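Local coordinates for protein nicotinate phosphoribosyltransferase (PDB 4HL7) that probably catalyses the ATP-dependent formation of nicotinate ribonucleotide from nicotinate and phosphoribosyl diphosphate, a step of NAD biosynthesis, at residues 35-40 with 378-383. Residues are numbered along the deposited sequence; the frame is centred on the assembly and turned at random. Where two conformers were deposited one is given.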
loop_
_atom_site.group_PDB
_atom_site.type_symbol
_atom_site.label_atom_id
_atom_site.label_comp_id
_atom_site.label_asym_id
_atom_site.label_seq_id
_atom_site.Cartn_x
_atom_site.Cartn_y
_atom_site.Cartn_z
ATOM N N PRO A 35 17.944 7.558 -10.770
ATOM C CA PRO A 35 18.507 8.371 -9.678
ATOM C C PRO A 35 18.235 9.892 -9.753
ATOM O O PRO A 35 18.358 10.569 -8.717
ATOM C CB PRO A 35 20.023 8.102 -9.816
ATOM C CG PRO A 35 20.211 7.801 -11.255
ATOM C CD PRO A 35 18.998 6.932 -11.594
ATOM N N ASP A 36 17.966 10.435 -10.936
ATOM C CA ASP A 36 17.707 11.885 -11.089
ATOM C C ASP A 36 16.237 12.179 -11.465
ATOM O O ASP A 36 15.919 13.268 -11.876
ATOM C CB ASP A 36 18.624 12.495 -12.129
ATOM C CG ASP A 36 20.057 12.620 -11.633
ATOM O OD1 ASP A 36 20.275 13.261 -10.566
ATOM O OD2 ASP A 36 20.966 12.087 -12.305
ATOM N N VAL A 37 15.365 11.192 -11.352
ATOM C CA VAL A 37 13.943 11.462 -11.635
ATOM C C VAL A 37 13.289 12.144 -10.443
ATOM O O VAL A 37 13.534 11.738 -9.316
ATOM C CB VAL A 37 13.260 10.124 -11.938
ATOM C CG1 VAL A 37 11.728 10.232 -11.873
ATOM C CG2 VAL A 37 13.742 9.636 -13.331
ATOM N N SER A 38 12.459 13.181 -10.678
ATOM C CA SER A 38 11.759 13.849 -9.565
ATOM C C SER A 38 10.264 13.469 -9.563
ATOM O O SER A 38 9.735 13.026 -10.605
ATOM C CB SER A 38 11.888 15.337 -9.715
ATOM O OG SER A 38 13.276 15.711 -9.582
ATOM N N VAL A 39 9.596 13.690 -8.448
ATOM C CA VAL A 39 8.163 13.348 -8.353
ATOM C C VAL A 39 7.456 14.327 -7.439
ATOM O O VAL A 39 8.112 15.071 -6.671
ATOM C CB VAL A 39 7.903 11.885 -7.815
ATOM C CG1 VAL A 39 8.280 10.789 -8.826
ATOM C CG2 VAL A 39 8.620 11.630 -6.492
ATOM N N ARG A 40 6.122 14.294 -7.479
ATOM C CA ARG A 40 5.297 15.014 -6.506
ATOM C C ARG A 40 4.187 14.074 -6.083
ATOM O O ARG A 40 3.515 13.490 -6.951
ATOM C CB ARG A 40 4.690 16.283 -7.073
ATOM C CG ARG A 40 3.800 16.999 -6.010
ATOM C CD ARG A 40 3.437 18.423 -6.422
ATOM N NE ARG A 40 3.025 18.467 -7.834
ATOM C CZ ARG A 40 1.782 18.226 -8.216
ATOM N NH1 ARG A 40 0.838 17.888 -7.317
ATOM N NH2 ARG A 40 1.483 18.281 -9.472
ATOM N N ALA A 378 1.313 12.238 -8.133
ATOM C CA ALA A 378 0.628 13.221 -8.983
ATOM C C ALA A 378 1.430 13.469 -10.249
ATOM O O ALA A 378 0.866 13.786 -11.258
ATOM C CB ALA A 378 0.444 14.540 -8.259
ATOM N N GLU A 379 2.754 13.392 -10.156
ATOM C CA GLU A 379 3.597 13.950 -11.195
ATOM C C GLU A 379 4.959 13.269 -11.141
ATOM O O GLU A 379 5.450 12.941 -10.072
ATOM C CB GLU A 379 3.808 15.449 -10.897
ATOM C CG GLU A 379 4.497 16.249 -11.959
ATOM C CD GLU A 379 4.638 17.709 -11.525
ATOM O OE1 GLU A 379 3.644 18.449 -11.640
ATOM O OE2 GLU A 379 5.719 18.092 -11.013
ATOM N N CYS A 380 5.585 13.125 -12.296
ATOM C CA CYS A 380 6.914 12.517 -12.388
ATOM C C CYS A 380 7.651 13.222 -13.533
ATOM O O CYS A 380 7.094 13.375 -14.636
ATOM C CB CYS A 380 6.755 11.049 -12.743
ATOM S SG CYS A 380 8.318 10.145 -12.886
ATOM N N GLN A 381 8.891 13.658 -13.256
ATOM C CA GLN A 381 9.662 14.497 -14.203
ATOM C C GLN A 381 8.855 15.665 -14.687
ATOM O O GLN A 381 8.963 16.070 -15.851
ATOM C CB GLN A 381 10.161 13.665 -15.414
ATOM C CG GLN A 381 11.225 12.661 -15.088
ATOM C CD GLN A 381 12.478 13.295 -14.543
ATOM O OE1 GLN A 381 12.477 13.817 -13.431
ATOM N NE2 GLN A 381 13.548 13.309 -15.344
ATOM N N GLY A 382 8.048 16.234 -13.785
ATOM C CA GLY A 382 7.231 17.407 -14.107
ATOM C C GLY A 382 6.061 17.135 -15.041
ATOM O O GLY A 382 5.492 18.075 -15.603
ATOM N N ARG A 383 5.757 15.862 -15.253
ATOM C CA ARG A 383 4.681 15.435 -16.178
ATOM C C ARG A 383 3.581 14.748 -15.381
ATOM O O ARG A 383 3.884 14.045 -14.406
ATOM C CB ARG A 383 5.245 14.432 -17.221
ATOM C CG ARG A 383 6.435 15.001 -18.039
ATOM C CD ARG A 383 7.513 13.950 -18.356
ATOM N NE ARG A 383 8.764 14.617 -18.735
ATOM C CZ ARG A 383 9.758 14.012 -19.379
ATOM N NH1 ARG A 383 9.643 12.746 -19.729
ATOM N NH2 ARG A 383 10.870 14.690 -19.679
HETATM O O HOH W 1 14.322 15.622 -12.409
HETATM O O HOH W 2 16.485 14.297 -14.674
HETATM O O HOH W 3 5.592 19.823 -8.959
#
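The carbonyl O of Arg40 takes two backbone N-H groups, that of Ala378 at 2.8 Å and, less straight, that of Glu379 at 3.3 Å, because Ala378 and Glu379 together face Arg40 in a classic beta bulge. The bulge sits where strands 38-46 and 372-380 run antiparallel in the five-stranded sheet, joining the N-terminal part of the enzyme to a strand that follows the barrel-type parallel sheet. Arg40 N donates a hydrogen bond to Glu379 O; the neighbouring pair, Val39 with Cys380, is non-hydrogen-bonded. On the face shared by Arg40 and Glu379, the arginine chain bends at chi3 (45°), which places NE where a water links it to Glu379 OE2. NH2 makes a salt bridge to Glu379 OE1 at 3.1 Å. This oxygen lies near the guanidinium plane, yet the two planes are almost perpendicular (86°), with NH2 above the carboxylate. Ala378 CB lies over one guanidinium face, beside NH1. NH1 is paired with Glu42, and NH2 also with Glu398, so three carboxylates would offset the charge. On the face of Val39 and Cys380, Cys380 SG packs against Val37 CG1 at 3.6 Å; Trp125 touches Val37 and Ala240 touches Cys380. Past the strand end, where Cys380 to Arg383 form a type I' turn, Gln381 N donates to Ser38 O; the Gln381 side chain bends at chi2 (-61°), and OE1 receives Ser38 N at 2.8 Å and a water that also donates to Asp36 O.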